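GTP cyclohydrolase 1 type 2 homolog (Escherichia coli, Escherichia coli O157:H7, PDB 1NMO) binds a dinuclear metal centre as a toroidal hexamer and may take part in the degradation of radiation-damaged nucleotides. Local coordinates at residues 34-44 against 55-66. Numbering follows the deposited sequence.
Sequences TVQKIVTGVTA and LGADAVIVHHGY. With FE (Fe (III) ion), chain G; FE (Fe (III) ion), chain H.
His64 meets the 34-44 segment where both segments turn a corner, at Val42 and His63. Its ND1 gives Thr43 OG1 a weak bond, bent to 133° at the hydrogen, while CG1 of Val42 lies at the ring edge, in its plane. The other ring nitrogen, NE2, binds one iron at 2.1 Å. His63 binds the second iron through NE2 at 2.5 Å, and its CD2 rests over one face of the His64 ring, offset toward the rim. Backbone bonds hold His64: Val42 O receives His64 N at 2.8 Å, and Ala44 N returns a bond to His64 O. His63 N makes a weak bond to Val42 O. Beyond the corner, the hydroxyl of Tyr66 donates to Ala44 O, which lies at the edge of the phenol ring, in its plane.

Behind the histidines, strands 37-41 and 59-62 run parallel at 26°, bonded alternately from Val39 N to Ala59 O (3.1 Å) and from Ile61 N to Val39 O (2.9 Å). Ile38 CG2 packs on Ile61 CG1 on one face; Val39 CG2 touches Leu55 CD1 and Ala57 CB on the other. At the far end Asp58 OD2 accepts Gln36 N and Lys37 N, each at 2.9 Å, from opposite faces of the carboxylate plane, while OD1 pairs with Lys32.

Asp101 and a water join His63 on one iron, His215 joins His64 on the other, and Glu219 reaches both; Trp96 O accepts from His63 ND1. Glu197 of the second subunit bonds Thr43 OG1. This beta-alpha-beta unit thus presents adjacent histidines just past strand 59-62, one to each iron.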
# COMPACT_ATOMS: atom_id res chain seq x y z
N THR A 34 -1.34 31.59 40.88
CA THR A 34 -0.22 30.73 41.24
C THR A 34 0.08 29.65 40.22
O THR A 34 -0.73 28.70 40.06
CB THR A 34 -0.53 30.09 42.62
OG1 THR A 34 -0.88 31.16 43.52
CG2 THR A 34 0.67 29.34 43.18
N VAL A 35 1.22 29.76 39.56
CA VAL A 35 1.63 28.78 38.54
C VAL A 35 2.79 27.90 39.01
O VAL A 35 3.86 28.40 39.37
CB VAL A 35 2.10 29.49 37.25
CG1 VAL A 35 2.85 28.47 36.38
CG2 VAL A 35 0.89 30.07 36.47
N GLN A 36 2.58 26.60 39.02
CA GLN A 36 3.59 25.63 39.41
C GLN A 36 3.85 24.57 38.34
O GLN A 36 5.01 24.25 38.05
CB GLN A 36 3.21 24.89 40.69
CG GLN A 36 4.16 23.68 40.95
CD GLN A 36 5.72 24.05 41.02
OE1 GLN A 36 6.64 23.16 40.80
NE2 GLN A 36 6.03 25.36 41.33
N LYS A 37 2.79 24.02 37.75
CA LYS A 37 2.89 22.95 36.75
C LYS A 37 2.73 23.55 35.34
O LYS A 37 1.74 24.25 35.09
CB LYS A 37 1.78 21.92 37.08
CG LYS A 37 1.68 20.76 36.10
CD LYS A 37 2.45 19.51 36.51
CE LYS A 37 2.61 18.55 35.29
NZ LYS A 37 3.84 17.56 35.36
N ILE A 38 3.69 23.33 34.43
CA ILE A 38 3.61 23.96 33.11
C ILE A 38 3.81 23.01 31.93
O ILE A 38 4.74 22.17 31.94
CB ILE A 38 4.66 25.09 33.01
CG1 ILE A 38 4.52 26.05 34.16
CG2 ILE A 38 4.43 25.93 31.84
CD1 ILE A 38 5.26 27.34 33.86
N VAL A 39 2.92 23.13 30.93
CA VAL A 39 2.97 22.37 29.70
C VAL A 39 3.31 23.39 28.56
O VAL A 39 2.73 24.51 28.50
CB VAL A 39 1.57 21.65 29.42
CG1 VAL A 39 1.36 21.43 27.89
CG2 VAL A 39 1.48 20.34 30.22
N THR A 40 4.26 23.02 27.69
CA THR A 40 4.72 23.84 26.62
C THR A 40 4.71 23.03 25.33
O THR A 40 4.69 21.78 25.37
CB THR A 40 6.17 24.31 26.89
OG1 THR A 40 7.08 23.20 26.76
CG2 THR A 40 6.26 24.93 28.30
N GLY A 41 4.67 23.73 24.19
CA GLY A 41 4.66 23.05 22.90
C GLY A 41 4.80 24.10 21.85
O GLY A 41 4.79 25.26 22.20
N VAL A 42 4.90 23.73 20.57
CA VAL A 42 5.06 24.76 19.50
C VAL A 42 3.81 25.71 19.36
O VAL A 42 3.93 26.94 19.26
CB VAL A 42 5.29 23.99 18.16
CG1 VAL A 42 5.31 24.95 16.96
CG2 VAL A 42 6.61 23.16 18.23
N THR A 43 2.61 25.13 19.45
CA THR A 43 1.37 25.85 19.20
C THR A 43 0.28 25.52 20.14
O THR A 43 0.13 24.36 20.49
CB THR A 43 0.92 25.52 17.75
OG1 THR A 43 1.98 25.94 16.88
CG2 THR A 43 -0.42 26.21 17.33
N ALA A 44 -0.51 26.52 20.55
CA ALA A 44 -1.61 26.30 21.49
C ALA A 44 -2.86 25.69 20.81
O ALA A 44 -3.92 26.29 20.84
CB ALA A 44 -1.97 27.65 22.20
N LEU A 55 -2.96 16.80 32.25
CA LEU A 55 -1.80 16.86 33.15
C LEU A 55 -2.02 17.86 34.31
O LEU A 55 -1.14 18.09 35.18
CB LEU A 55 -0.53 17.23 32.35
CG LEU A 55 -0.05 16.16 31.41
CD1 LEU A 55 1.00 16.62 30.47
CD2 LEU A 55 0.55 15.06 32.24
N GLY A 56 -3.20 18.49 34.35
CA GLY A 56 -3.42 19.42 35.47
C GLY A 56 -2.53 20.66 35.40
O GLY A 56 -2.22 21.31 36.42
N ALA A 57 -2.14 21.07 34.19
CA ALA A 57 -1.24 22.24 34.18
C ALA A 57 -1.85 23.53 34.65
O ALA A 57 -3.08 23.78 34.52
CB ALA A 57 -0.65 22.45 32.79
N ASP A 58 -0.98 24.37 35.23
CA ASP A 58 -1.38 25.73 35.66
C ASP A 58 -1.09 26.78 34.50
O ASP A 58 -1.63 27.91 34.48
CB ASP A 58 -0.56 26.17 36.85
CG ASP A 58 -0.77 25.30 38.05
OD1 ASP A 58 -1.94 24.97 38.38
OD2 ASP A 58 0.23 24.96 38.70
N ALA A 59 -0.22 26.43 33.57
CA ALA A 59 0.05 27.36 32.48
C ALA A 59 0.41 26.59 31.23
O ALA A 59 0.83 25.43 31.29
CB ALA A 59 1.17 28.26 32.82
N VAL A 60 0.26 27.26 30.10
CA VAL A 60 0.69 26.69 28.84
C VAL A 60 1.57 27.73 28.21
O VAL A 60 1.22 28.92 28.23
CB VAL A 60 -0.47 26.43 27.90
CG1 VAL A 60 0.04 26.02 26.49
CG2 VAL A 60 -1.21 25.32 28.47
N ILE A 61 2.75 27.31 27.72
CA ILE A 61 3.63 28.26 27.05
C ILE A 61 3.91 27.72 25.62
O ILE A 61 4.16 26.52 25.43
CB ILE A 61 4.94 28.45 27.82
CG1 ILE A 61 4.66 28.91 29.26
CG2 ILE A 61 5.77 29.47 27.04
CD1 ILE A 61 5.91 29.24 30.12
N VAL A 62 3.84 28.61 24.62
CA VAL A 62 3.97 28.21 23.23
C VAL A 62 4.70 29.20 22.35
O VAL A 62 4.95 30.31 22.79
CB VAL A 62 2.58 28.04 22.56
CG1 VAL A 62 1.78 26.93 23.21
CG2 VAL A 62 1.83 29.31 22.62
N HIS A 63 5.10 28.75 21.14
CA HIS A 63 5.73 29.65 20.19
C HIS A 63 4.63 30.39 19.41
O HIS A 63 4.83 31.56 19.06
CB HIS A 63 6.59 28.91 19.23
CG HIS A 63 7.28 29.78 18.21
ND1 HIS A 63 7.77 31.04 18.50
CD2 HIS A 63 7.56 29.54 16.90
CE1 HIS A 63 8.31 31.55 17.39
NE2 HIS A 63 8.20 30.67 16.40
N HIS A 64 3.50 29.71 19.13
CA HIS A 64 2.35 30.26 18.40
C HIS A 64 1.05 30.27 19.25
O HIS A 64 0.34 29.25 19.39
CB HIS A 64 2.04 29.44 17.15
CG HIS A 64 3.16 29.37 16.17
ND1 HIS A 64 3.92 28.24 15.99
CD2 HIS A 64 3.63 30.29 15.29
CE1 HIS A 64 4.80 28.45 15.04
NE2 HIS A 64 4.65 29.68 14.59
N GLY A 65 0.72 31.43 19.80
CA GLY A 65 -0.48 31.52 20.63
C GLY A 65 -1.58 32.11 19.81
O GLY A 65 -1.73 31.71 18.66
N TYR A 66 -2.31 33.10 20.35
CA TYR A 66 -3.46 33.66 19.61
C TYR A 66 -3.39 35.17 19.33
O TYR A 66 -2.34 35.81 19.49
CB TYR A 66 -4.75 33.40 20.39
CG TYR A 66 -4.97 31.97 20.88
CD1 TYR A 66 -4.54 30.92 20.13
CD2 TYR A 66 -5.60 31.68 22.12
CE1 TYR A 66 -4.69 29.60 20.58
CE2 TYR A 66 -5.76 30.34 22.56
CZ TYR A 66 -5.29 29.32 21.77
OH TYR A 66 -5.29 27.96 22.13
FE FE G . 6.34 29.75 13.29
FE FE H . 8.97 31.33 14.09
O HOH W 1 10.04 32.27 12.19